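Local coordinates for SufC protein (Thermus thermophilus, PDB 2D2E), which probably binds and hydrolyses ATP as the cytoplasmic ABC-type ATPase of the Suf iron-sulfur cluster assembly system, at residues V26-V31 / P162-L167; F100-L105 / A116-K121; K123-L128 / Q156-E161; L129-S134 / K149-I154. All coordinates share one frame; numbering follows the deposited sequence. Where two conformers were deposited one is given.

Interaction 1: V26-V31 / P162-L167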
# COMPACT_ATOMS: atom_id res chain seq x y z
N VAL A 26 0.58 9.82 8.12
CA VAL A 26 -0.43 9.93 7.05
C VAL A 26 -1.80 10.09 7.71
O VAL A 26 -2.34 9.14 8.28
CB VAL A 26 -0.49 8.69 6.15
CG1 VAL A 26 -1.52 8.91 5.02
CG2 VAL A 26 0.88 8.41 5.52
N PRO A 27 -2.38 11.30 7.64
CA PRO A 27 -3.71 11.49 8.26
C PRO A 27 -4.77 10.70 7.51
O PRO A 27 -4.72 10.60 6.28
CB PRO A 27 -3.96 12.98 8.10
CG PRO A 27 -2.56 13.59 8.07
CD PRO A 27 -1.82 12.58 7.17
N LYS A 28 -5.73 10.13 8.24
CA LYS A 28 -6.83 9.42 7.60
C LYS A 28 -7.54 10.50 6.75
O LYS A 28 -7.78 11.62 7.22
CB LYS A 28 -7.77 8.84 8.66
CG LYS A 28 -8.80 7.86 8.09
CD LYS A 28 -9.75 7.35 9.18
CE LYS A 28 -9.01 6.52 10.21
NZ LYS A 28 -9.94 5.95 11.25
N GLY A 29 -7.83 10.16 5.50
CA GLY A 29 -8.46 11.10 4.59
C GLY A 29 -7.46 11.58 3.54
O GLY A 29 -7.84 12.17 2.51
N GLU A 30 -6.18 11.31 3.78
CA GLU A 30 -5.16 11.75 2.84
C GLU A 30 -4.43 10.61 2.15
O GLU A 30 -4.43 9.47 2.61
CB GLU A 30 -4.12 12.65 3.55
CG GLU A 30 -4.73 13.98 4.01
CD GLU A 30 -3.74 14.95 4.66
OE1 GLU A 30 -2.51 14.77 4.58
OE2 GLU A 30 -4.22 15.94 5.25
N VAL A 31 -3.84 10.94 1.01
CA VAL A 31 -3.05 9.99 0.21
C VAL A 31 -1.67 10.62 0.07
O VAL A 31 -1.51 11.72 -0.48
CB VAL A 31 -3.64 9.74 -1.19
CG1 VAL A 31 -2.71 8.83 -1.99
CG2 VAL A 31 -5.01 9.09 -1.07
N PRO A 162 -10.13 -1.65 3.75
CA PRO A 162 -9.17 -1.34 4.82
C PRO A 162 -9.23 0.15 5.17
O PRO A 162 -9.74 0.96 4.38
CB PRO A 162 -7.83 -1.70 4.19
CG PRO A 162 -8.08 -1.36 2.73
CD PRO A 162 -9.45 -1.90 2.47
N THR A 163 -8.73 0.52 6.34
CA THR A 163 -8.70 1.92 6.74
C THR A 163 -7.45 2.57 6.20
O THR A 163 -7.49 3.74 5.82
CB THR A 163 -8.71 2.03 8.27
OG1 THR A 163 -9.92 1.44 8.76
CG2 THR A 163 -8.65 3.47 8.72
N TYR A 164 -6.34 1.83 6.19
CA TYR A 164 -5.10 2.36 5.64
C TYR A 164 -4.51 1.33 4.68
O TYR A 164 -4.66 0.13 4.88
CB TYR A 164 -4.05 2.62 6.73
CG TYR A 164 -4.44 3.71 7.69
CD1 TYR A 164 -5.07 3.41 8.90
CD2 TYR A 164 -4.21 5.05 7.38
CE1 TYR A 164 -5.45 4.41 9.78
CE2 TYR A 164 -4.60 6.06 8.25
CZ TYR A 164 -5.22 5.73 9.45
OH TYR A 164 -5.58 6.74 10.32
N ALA A 165 -3.86 1.81 3.63
CA ALA A 165 -3.20 0.91 2.68
C ALA A 165 -1.85 1.47 2.31
O ALA A 165 -1.71 2.65 2.00
CB ALA A 165 -4.06 0.75 1.40
N VAL A 166 -0.86 0.59 2.31
CA VAL A 166 0.52 0.97 1.95
C VAL A 166 0.75 0.19 0.68
O VAL A 166 0.73 -1.06 0.70
CB VAL A 166 1.52 0.51 3.05
CG1 VAL A 166 2.97 0.85 2.62
CG2 VAL A 166 1.20 1.21 4.35
N LEU A 167 0.92 0.90 -0.43
CA LEU A 167 1.08 0.27 -1.75
C LEU A 167 2.42 0.57 -2.36
O LEU A 167 2.68 1.70 -2.77
CB LEU A 167 -0.01 0.77 -2.68
CG LEU A 167 -1.38 0.56 -2.04
CD1 LEU A 167 -2.44 1.16 -2.96
CD2 LEU A 167 -1.63 -0.93 -1.81
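Lys28 sets CG trans to its backbone N (chi1 -169°), runs straight to CD and then turns at chi3 (-66°), which carries CE across the gap to Thr163 and Tyr164. CE lies 3.4 Å from Thr163 CG2, a tight carbon pair. CE is also 3.4 Å from Tyr164 OH, and Lys28 CB reaches the same Tyr164 OH at 3.5 Å. The lysine chain thus passes the phenol end at about a right angle and touches it twice. Tyr164 has CG beside its backbone N (chi1 -66°), and its ring reaches out until CE2 is 3.8 Å from Val26 O. The contact joins two sheets of the ABC ATPase fold. Strand 16-27 belongs to the antiparallel sheet, and strand 164-168, probably the Walker B strand, is an edge strand of the mixed core sheet within this chain. A type II turn from Pro27 to Glu30, closed by Glu30 N to Pro27 O at 3.0 Å, sends the chain on into core strand 31-35. Gly29 has positive phi here, where a side chain would press on Lys28 O. Asp65 holds both polar ends: OD2 forms a salt bridge with Lys28 NZ, and OD1 is hydrogen-bonded to Tyr164 OH.

Interaction 2: F100-L105 / A116-K121; sequences FLRLAL and AEFWTK. With GOL (glycerol), chain D.
Helices 97-109 and 115-129 form a steeply crossed pair in what is probably the helical subdomain of the ABC ATPase. Their Phe118 and Arg102 meet where the short axes pass 10.9 Å apart at 108°. Phe118 points its ring at the first helix, with CE1 3.4 Å from Arg102 N. Arg102 CB lies over one face of that ring, a CH-pi contact 4.1 Å from the centroid. Leu101 CB comes to the ring edge, 3.9 Å from Phe118 CE1. Arg102 runs on extended, crossing Phe118 at a slant, its guanidinium plane 27° from the ring. Its NE is hydrogen-bonded to Val113 O in the loop joining the helices. A serine in place of Arg102 would probably uncover part of the Phe118 face and leave Val113 O without this donor. Farther along, Leu105 CD2 touches Lys121 CD at 4.2 Å. Lys121 NZ bridges to Glu117 OE2 at 2.8 Å, on the anti lone pair, while Glu117 OE1 pairs with Arg111. A glycerol, probably from the crystallisation liquor, lies by Arg102 NH1, though its O3 is less surely placed. Its O1 accepts a nearly straight bond from Trp119 NE1, 3.0 Å at 173°.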
# COMPACT_ATOMS: atom_id res chain seq x y z
N PHE A 100 -11.85 -16.54 -5.00
CA PHE A 100 -10.69 -16.06 -4.26
C PHE A 100 -11.04 -14.83 -3.44
O PHE A 100 -10.62 -14.71 -2.28
CB PHE A 100 -9.56 -15.72 -5.23
CG PHE A 100 -8.33 -15.22 -4.54
CD1 PHE A 100 -7.61 -16.06 -3.70
CD2 PHE A 100 -7.92 -13.90 -4.70
CE1 PHE A 100 -6.49 -15.59 -3.02
CE2 PHE A 100 -6.80 -13.42 -4.01
CZ PHE A 100 -6.09 -14.27 -3.18
N LEU A 101 -11.82 -13.93 -4.02
CA LEU A 101 -12.20 -12.72 -3.30
C LEU A 101 -13.08 -13.05 -2.10
O LEU A 101 -12.97 -12.41 -1.05
CB LEU A 101 -12.94 -11.75 -4.22
CG LEU A 101 -12.25 -10.41 -4.48
CD1 LEU A 101 -12.05 -9.68 -3.15
CD2 LEU A 101 -10.92 -10.64 -5.16
N ARG A 102 -13.94 -14.06 -2.24
CA ARG A 102 -14.82 -14.44 -1.15
C ARG A 102 -13.97 -15.02 -0.02
O ARG A 102 -14.20 -14.72 1.15
CB ARG A 102 -15.84 -15.46 -1.61
CG ARG A 102 -17.03 -15.60 -0.67
CD ARG A 102 -18.15 -16.29 -1.38
NE ARG A 102 -19.25 -16.63 -0.51
CZ ARG A 102 -20.20 -17.50 -0.85
NH1 ARG A 102 -20.16 -18.08 -2.04
NH2 ARG A 102 -21.17 -17.80 0.01
N LEU A 103 -12.98 -15.82 -0.39
CA LEU A 103 -12.07 -16.40 0.59
C LEU A 103 -11.32 -15.27 1.31
O LEU A 103 -11.18 -15.32 2.54
CB LEU A 103 -11.05 -17.33 -0.10
CG LEU A 103 -9.96 -17.94 0.80
CD1 LEU A 103 -10.61 -18.65 1.96
CD2 LEU A 103 -9.11 -18.93 0.02
N ALA A 104 -10.85 -14.28 0.56
CA ALA A 104 -10.12 -13.16 1.14
C ALA A 104 -11.00 -12.35 2.08
O ALA A 104 -10.55 -11.93 3.13
CB ALA A 104 -9.57 -12.23 0.03
N LEU A 105 -12.25 -12.09 1.68
CA LEU A 105 -13.13 -11.31 2.52
C LEU A 105 -13.51 -12.08 3.79
O LEU A 105 -13.57 -11.48 4.87
CB LEU A 105 -14.39 -10.91 1.75
CG LEU A 105 -15.41 -10.01 2.43
CD1 LEU A 105 -14.80 -8.62 2.65
CD2 LEU A 105 -16.67 -9.93 1.55
N ALA A 116 -25.32 -13.01 -0.96
CA ALA A 116 -25.89 -11.67 -1.07
C ALA A 116 -24.91 -10.57 -0.65
O ALA A 116 -24.71 -9.59 -1.37
CB ALA A 116 -27.18 -11.57 -0.24
N GLU A 117 -24.29 -10.75 0.51
CA GLU A 117 -23.34 -9.76 0.98
C GLU A 117 -22.15 -9.70 0.04
O GLU A 117 -21.68 -8.61 -0.34
CB GLU A 117 -22.83 -10.13 2.39
CG GLU A 117 -21.86 -9.11 2.96
CD GLU A 117 -21.26 -9.53 4.31
OE1 GLU A 117 -21.69 -10.55 4.86
OE2 GLU A 117 -20.36 -8.82 4.81
N PHE A 118 -21.67 -10.87 -0.36
CA PHE A 118 -20.52 -10.92 -1.24
C PHE A 118 -20.79 -10.20 -2.55
O PHE A 118 -20.04 -9.29 -2.93
CB PHE A 118 -20.13 -12.37 -1.57
CG PHE A 118 -19.03 -12.47 -2.59
CD1 PHE A 118 -17.72 -12.18 -2.24
CD2 PHE A 118 -19.31 -12.87 -3.90
CE1 PHE A 118 -16.69 -12.27 -3.18
CE2 PHE A 118 -18.29 -12.96 -4.85
CZ PHE A 118 -16.96 -12.65 -4.48
N TRP A 119 -21.86 -10.57 -3.24
CA TRP A 119 -22.11 -9.93 -4.52
C TRP A 119 -22.51 -8.47 -4.45
O TRP A 119 -22.23 -7.70 -5.37
CB TRP A 119 -23.15 -10.73 -5.33
CG TRP A 119 -22.54 -11.97 -5.94
CD1 TRP A 119 -22.71 -13.27 -5.54
CD2 TRP A 119 -21.63 -12.00 -7.04
NE1 TRP A 119 -21.94 -14.10 -6.32
CE2 TRP A 119 -21.28 -13.35 -7.25
CE3 TRP A 119 -21.07 -11.02 -7.87
CZ2 TRP A 119 -20.39 -13.75 -8.26
CZ3 TRP A 119 -20.19 -11.41 -8.87
CH2 TRP A 119 -19.87 -12.77 -9.05
N THR A 120 -23.12 -8.07 -3.35
CA THR A 120 -23.50 -6.67 -3.21
C THR A 120 -22.23 -5.84 -3.10
O THR A 120 -22.10 -4.79 -3.75
CB THR A 120 -24.41 -6.48 -1.98
OG1 THR A 120 -25.66 -7.15 -2.23
CG2 THR A 120 -24.67 -5.00 -1.71
N LYS A 121 -21.27 -6.33 -2.32
CA LYS A 121 -20.00 -5.62 -2.15
C LYS A 121 -19.15 -5.64 -3.41
O LYS A 121 -18.51 -4.64 -3.77
CB LYS A 121 -19.23 -6.23 -0.98
CG LYS A 121 -19.84 -5.86 0.37
CD LYS A 121 -19.06 -6.47 1.52
CE LYS A 121 -19.60 -5.98 2.85
NZ LYS A 121 -18.89 -6.65 3.97
C1 GOL D . -20.19 -16.82 -5.59
O1 GOL D . -21.62 -17.07 -6.21
C2 GOL D . -18.99 -17.25 -6.14
O2 GOL D . -19.00 -17.23 -7.48
C3 GOL D . -18.26 -17.56 -5.25
O3 GOL D . -17.74 -17.81 -3.82

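Interaction 3: K123-L128 / Q156-E161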
# COMPACT_ATOMS: atom_id res chain seq x y z
N LYS A 123 -20.32 -5.97 -6.50
CA LYS A 123 -20.94 -5.10 -7.49
C LYS A 123 -20.59 -3.63 -7.24
O LYS A 123 -20.30 -2.91 -8.20
CB LYS A 123 -22.47 -5.31 -7.51
CG LYS A 123 -22.85 -6.65 -8.14
CD LYS A 123 -24.35 -6.91 -8.15
CE LYS A 123 -24.71 -8.16 -8.95
NZ LYS A 123 -24.73 -7.97 -10.44
N LYS A 124 -20.59 -3.20 -5.99
CA LYS A 124 -20.25 -1.79 -5.70
C LYS A 124 -18.81 -1.51 -6.11
O LYS A 124 -18.52 -0.47 -6.71
CB LYS A 124 -20.46 -1.48 -4.22
N ALA A 125 -17.91 -2.44 -5.81
CA ALA A 125 -16.51 -2.26 -6.16
C ALA A 125 -16.34 -2.17 -7.68
O ALA A 125 -15.61 -1.32 -8.18
CB ALA A 125 -15.66 -3.41 -5.60
N LEU A 126 -17.03 -3.04 -8.41
CA LEU A 126 -16.94 -3.01 -9.87
C LEU A 126 -17.44 -1.68 -10.42
O LEU A 126 -16.88 -1.16 -11.37
CB LEU A 126 -17.74 -4.16 -10.48
CG LEU A 126 -17.20 -5.57 -10.22
CD1 LEU A 126 -18.21 -6.59 -10.72
CD2 LEU A 126 -15.84 -5.74 -10.88
N GLU A 127 -18.50 -1.14 -9.83
CA GLU A 127 -19.04 0.14 -10.28
C GLU A 127 -18.01 1.26 -10.09
O GLU A 127 -17.79 2.09 -10.97
CB GLU A 127 -20.30 0.49 -9.49
CG GLU A 127 -21.51 -0.33 -9.86
CD GLU A 127 -22.68 -0.07 -8.93
OE1 GLU A 127 -22.81 1.07 -8.43
OE2 GLU A 127 -23.47 -1.01 -8.70
N LEU A 128 -17.38 1.28 -8.92
CA LEU A 128 -16.39 2.30 -8.62
C LEU A 128 -15.19 2.21 -9.56
O LEU A 128 -14.61 3.23 -9.94
CB LEU A 128 -15.93 2.18 -7.17
CG LEU A 128 -16.93 2.61 -6.10
CD1 LEU A 128 -16.37 2.33 -4.73
CD2 LEU A 128 -17.24 4.10 -6.25
N GLN A 156 -9.26 -6.52 -4.29
CA GLN A 156 -9.27 -6.83 -2.86
C GLN A 156 -9.29 -5.52 -2.06
O GLN A 156 -9.94 -5.42 -1.02
CB GLN A 156 -8.02 -7.62 -2.44
CG GLN A 156 -8.00 -9.01 -2.97
CD GLN A 156 -6.82 -9.77 -2.43
OE1 GLN A 156 -6.69 -9.95 -1.21
NE2 GLN A 156 -5.95 -10.21 -3.32
N LEU A 157 -8.55 -4.52 -2.53
CA LEU A 157 -8.52 -3.23 -1.83
C LEU A 157 -9.92 -2.65 -1.64
O LEU A 157 -10.27 -2.20 -0.56
CB LEU A 157 -7.67 -2.20 -2.61
CG LEU A 157 -7.58 -0.79 -2.01
CD1 LEU A 157 -6.69 -0.79 -0.74
CD2 LEU A 157 -6.98 0.17 -3.05
N LEU A 158 -10.71 -2.66 -2.71
CA LEU A 158 -12.07 -2.12 -2.63
C LEU A 158 -13.03 -3.00 -1.83
O LEU A 158 -13.87 -2.49 -1.09
CB LEU A 158 -12.63 -1.90 -4.04
CG LEU A 158 -12.34 -0.53 -4.67
CD1 LEU A 158 -12.82 -0.53 -6.08
CD2 LEU A 158 -13.04 0.57 -3.90
N VAL A 159 -12.92 -4.31 -1.99
CA VAL A 159 -13.81 -5.23 -1.29
C VAL A 159 -13.55 -5.40 0.21
O VAL A 159 -14.50 -5.48 1.01
CB VAL A 159 -13.80 -6.61 -1.99
CG1 VAL A 159 -14.60 -7.64 -1.20
CG2 VAL A 159 -14.40 -6.47 -3.41
N LEU A 160 -12.28 -5.45 0.58
CA LEU A 160 -11.90 -5.63 1.98
C LEU A 160 -12.06 -4.36 2.83
O LEU A 160 -12.05 -4.44 4.05
CB LEU A 160 -10.45 -6.13 2.09
CG LEU A 160 -10.22 -7.56 1.57
CD1 LEU A 160 -8.76 -7.93 1.73
CD2 LEU A 160 -11.10 -8.53 2.34
N GLU A 161 -12.21 -3.22 2.17
CA GLU A 161 -12.40 -1.95 2.88
C GLU A 161 -11.44 -1.63 4.02
O GLU A 161 -11.85 -1.40 5.15
CB GLU A 161 -13.83 -1.89 3.44
CG GLU A 161 -14.93 -1.88 2.41
CD GLU A 161 -16.26 -1.51 3.01
OE1 GLU A 161 -16.70 -2.22 3.94
OE2 GLU A 161 -16.85 -0.50 2.56
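Ala125 is the low point that lets helices 115-129 and 148-160 come close. Its CA is 5.7 Å from the CA of Leu158, and the short axes pass 9.2 Å apart at 133°. The single methyl of Ala125 fits between two neighbouring knobs of the facing helix. It meets Leu158 CB at 3.7 Å and, next to it, Val159 CG2 at 4.0 Å, the branch that a chi1 of 174° places beside the valine's own backbone N. Leu158 in turn fills the dip one turn of helix wide between Ala125 and Leu128. In the conformer given here, one of two, its CD1 is modelled 3.6 Å from Ala125 O, a placement that is less sure. Its other branch, CD2, lies 3.9 Å from Leu128 CD1, and these two leucines meet at a slant. All the touching groups are apolar apart from that carbonyl. Met189 of helix 176-189 packs on Leu158 as well, and Leu101 of helix 97-109 packs on Val159. Glu161, with positive phi, ends helical geometry just before Pro162 and strand 164-168. The small-to-large fit belongs to the helical subdomain of the ABC ATPase fold, where helix 148-160 probably follows the signature motif.

Interaction 4: L129-S134 / K149-I154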
# COMPACT_ATOMS: atom_id res chain seq x y z
N LEU A 129 -14.80 0.99 -9.92
CA LEU A 129 -13.67 0.76 -10.80
C LEU A 129 -14.07 0.78 -12.27
O LEU A 129 -13.22 0.77 -13.15
CB LEU A 129 -13.04 -0.60 -10.50
CG LEU A 129 -12.43 -0.75 -9.12
CD1 LEU A 129 -12.02 -2.21 -8.89
CD2 LEU A 129 -11.23 0.18 -9.00
N ASP A 130 -15.38 0.81 -12.52
CA ASP A 130 -15.91 0.77 -13.88
C ASP A 130 -15.36 -0.47 -14.60
O ASP A 130 -14.87 -0.38 -15.73
CB ASP A 130 -15.53 2.03 -14.67
CG ASP A 130 -16.18 2.07 -16.05
OD1 ASP A 130 -15.63 2.74 -16.95
OD2 ASP A 130 -17.24 1.43 -16.23
N TRP A 131 -15.44 -1.62 -13.93
CA TRP A 131 -14.99 -2.91 -14.47
C TRP A 131 -16.20 -3.81 -14.71
O TRP A 131 -17.21 -3.68 -14.01
CB TRP A 131 -14.03 -3.62 -13.51
CG TRP A 131 -12.66 -3.02 -13.41
CD1 TRP A 131 -12.22 -1.89 -14.03
CD2 TRP A 131 -11.58 -3.48 -12.59
NE1 TRP A 131 -10.93 -1.61 -13.66
CE2 TRP A 131 -10.51 -2.57 -12.78
CE3 TRP A 131 -11.40 -4.57 -11.74
CZ2 TRP A 131 -9.28 -2.72 -12.12
CZ3 TRP A 131 -10.17 -4.71 -11.08
CH2 TRP A 131 -9.13 -3.79 -11.28
N ASP A 132 -16.09 -4.73 -15.67
CA ASP A 132 -17.20 -5.64 -15.99
C ASP A 132 -17.22 -6.85 -15.08
O ASP A 132 -16.17 -7.41 -14.76
CB ASP A 132 -17.11 -6.11 -17.44
CG ASP A 132 -18.29 -7.01 -17.84
OD1 ASP A 132 -18.37 -8.16 -17.35
OD2 ASP A 132 -19.14 -6.57 -18.64
N GLU A 133 -18.41 -7.26 -14.67
CA GLU A 133 -18.56 -8.43 -13.80
C GLU A 133 -17.93 -9.71 -14.36
O GLU A 133 -17.59 -10.61 -13.61
CB GLU A 133 -20.05 -8.65 -13.49
CG GLU A 133 -20.30 -9.38 -12.18
CD GLU A 133 -21.74 -9.26 -11.71
OE1 GLU A 133 -22.20 -8.12 -11.49
OE2 GLU A 133 -22.40 -10.30 -11.57
N SER A 134 -17.79 -9.78 -15.69
CA SER A 134 -17.18 -10.95 -16.33
C SER A 134 -15.74 -11.19 -15.85
O SER A 134 -15.24 -12.32 -15.90
CB SER A 134 -17.19 -10.77 -17.86
OG SER A 134 -16.45 -9.63 -18.26
N LYS A 149 -1.66 -9.39 -11.54
CA LYS A 149 -1.62 -9.59 -10.09
C LYS A 149 -2.08 -8.27 -9.44
O LYS A 149 -2.78 -8.28 -8.40
CB LYS A 149 -0.21 -9.94 -9.63
N LYS A 150 -1.72 -7.15 -10.06
CA LYS A 150 -2.11 -5.84 -9.53
C LYS A 150 -3.63 -5.66 -9.58
O LYS A 150 -4.22 -5.14 -8.63
CB LYS A 150 -1.44 -4.72 -10.33
CG LYS A 150 0.09 -4.62 -10.18
CD LYS A 150 0.54 -4.05 -8.82
CE LYS A 150 2.07 -3.93 -8.77
NZ LYS A 150 2.60 -3.44 -7.47
N ARG A 151 -4.27 -6.08 -10.68
CA ARG A 151 -5.72 -5.95 -10.79
C ARG A 151 -6.43 -6.71 -9.67
O ARG A 151 -7.40 -6.22 -9.10
CB ARG A 151 -6.23 -6.48 -12.13
CG ARG A 151 -5.99 -5.54 -13.30
CD ARG A 151 -6.85 -5.93 -14.51
NE ARG A 151 -8.28 -5.76 -14.25
CZ ARG A 151 -9.24 -5.87 -15.17
NH1 ARG A 151 -8.92 -6.16 -16.43
NH2 ARG A 151 -10.51 -5.69 -14.84
N ASN A 152 -5.95 -7.92 -9.39
CA ASN A 152 -6.53 -8.74 -8.34
C ASN A 152 -6.37 -8.07 -6.97
O ASN A 152 -7.27 -8.13 -6.14
CB ASN A 152 -5.87 -10.12 -8.31
CG ASN A 152 -6.50 -11.04 -7.28
OD1 ASN A 152 -6.53 -10.74 -6.08
ND2 ASN A 152 -7.01 -12.17 -7.75
N GLU A 153 -5.21 -7.47 -6.73
CA GLU A 153 -4.97 -6.80 -5.46
C GLU A 153 -5.87 -5.57 -5.30
O GLU A 153 -6.31 -5.26 -4.19
CB GLU A 153 -3.51 -6.37 -5.33
CG GLU A 153 -2.51 -7.52 -5.36
CD GLU A 153 -1.09 -7.07 -5.07
OE1 GLU A 153 -0.73 -5.94 -5.47
OE2 GLU A 153 -0.34 -7.86 -4.46
N ILE A 154 -6.12 -4.87 -6.40
CA ILE A 154 -6.97 -3.66 -6.35
C ILE A 154 -8.43 -4.04 -6.08
O ILE A 154 -9.16 -3.31 -5.42
CB ILE A 154 -6.83 -2.82 -7.63
CG1 ILE A 154 -5.45 -2.15 -7.65
CG2 ILE A 154 -7.95 -1.78 -7.72
CD1 ILE A 154 -5.18 -1.26 -6.40
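Arg151 NH2 sits over the Trp131 indole, 3.3 Å from CD2, and the same guanidinium has a second cation-pi partner in Tyr135. Arg151 bends at chi3 (66°), which brings NE and NH2 down onto the ring. Its CZ stands 4.1 Å from the centroid of the Trp131 six-membered ring, only 4° off the normal. The guanidinium is not stacked flat: the two planes are 69° apart. Leu129 CB lies against the opposite face, toward its rim, 3.7 Å above the plane. Arg151 O lies at the ring edge, in plane, 3.7 Å from Trp131 CH2. Ile154 CG2 lies 4.0 Å from Leu129 CD2 and also approaches Trp131 CH2. Asp130, with positive phi, is the C-prime residue of a Schellman motif that ends helix 115-129, with Trp131 N bonded back to Leu126 O. The chain turns off there, and the Trp131 indole packs against helix 148-160. Next along, Ser134 OG donates to Asp132 OD1 at 2.6 Å, coming from above the carboxylate plane. The geometry also fits an Asx turn to Ser134 N, but that bond is modelled doubtfully short. A serine in place of Trp131 would probably leave Arg151 without this aromatic face and open a gap above Leu129. Across the two segments the arginine charge is met by a pi face instead of a carboxylate, so the attraction is probably electrostatic and dispersive together.

In the fold
Interactions 2, 3 and 4 form one helical cluster, and interaction 1 lies toward the core sheets. The centres of interactions 3 and 4 are 9 Å apart, those of 2 and 3 are 10 Å. Helix 115-129 serves both 2 and 3, and helix 148-160 both 3 and 4. Lys123 NZ bridges to Glu133 OE1 at 2.7 Å, tying interaction 3 to 4. Phe100 of interaction 2 packs on both Gln156 and Asn152 of helix 148-160. That helix leads into strand 164-168, where Ala165 CB meets Leu157 CD1 at 3.7 Å and joins interaction 3 to 1. Interactions 1 and 2 do not touch. All four lie away from the nucleotide-binding residues Gly39, Gly41, Lys42, Ser43 and Thr44.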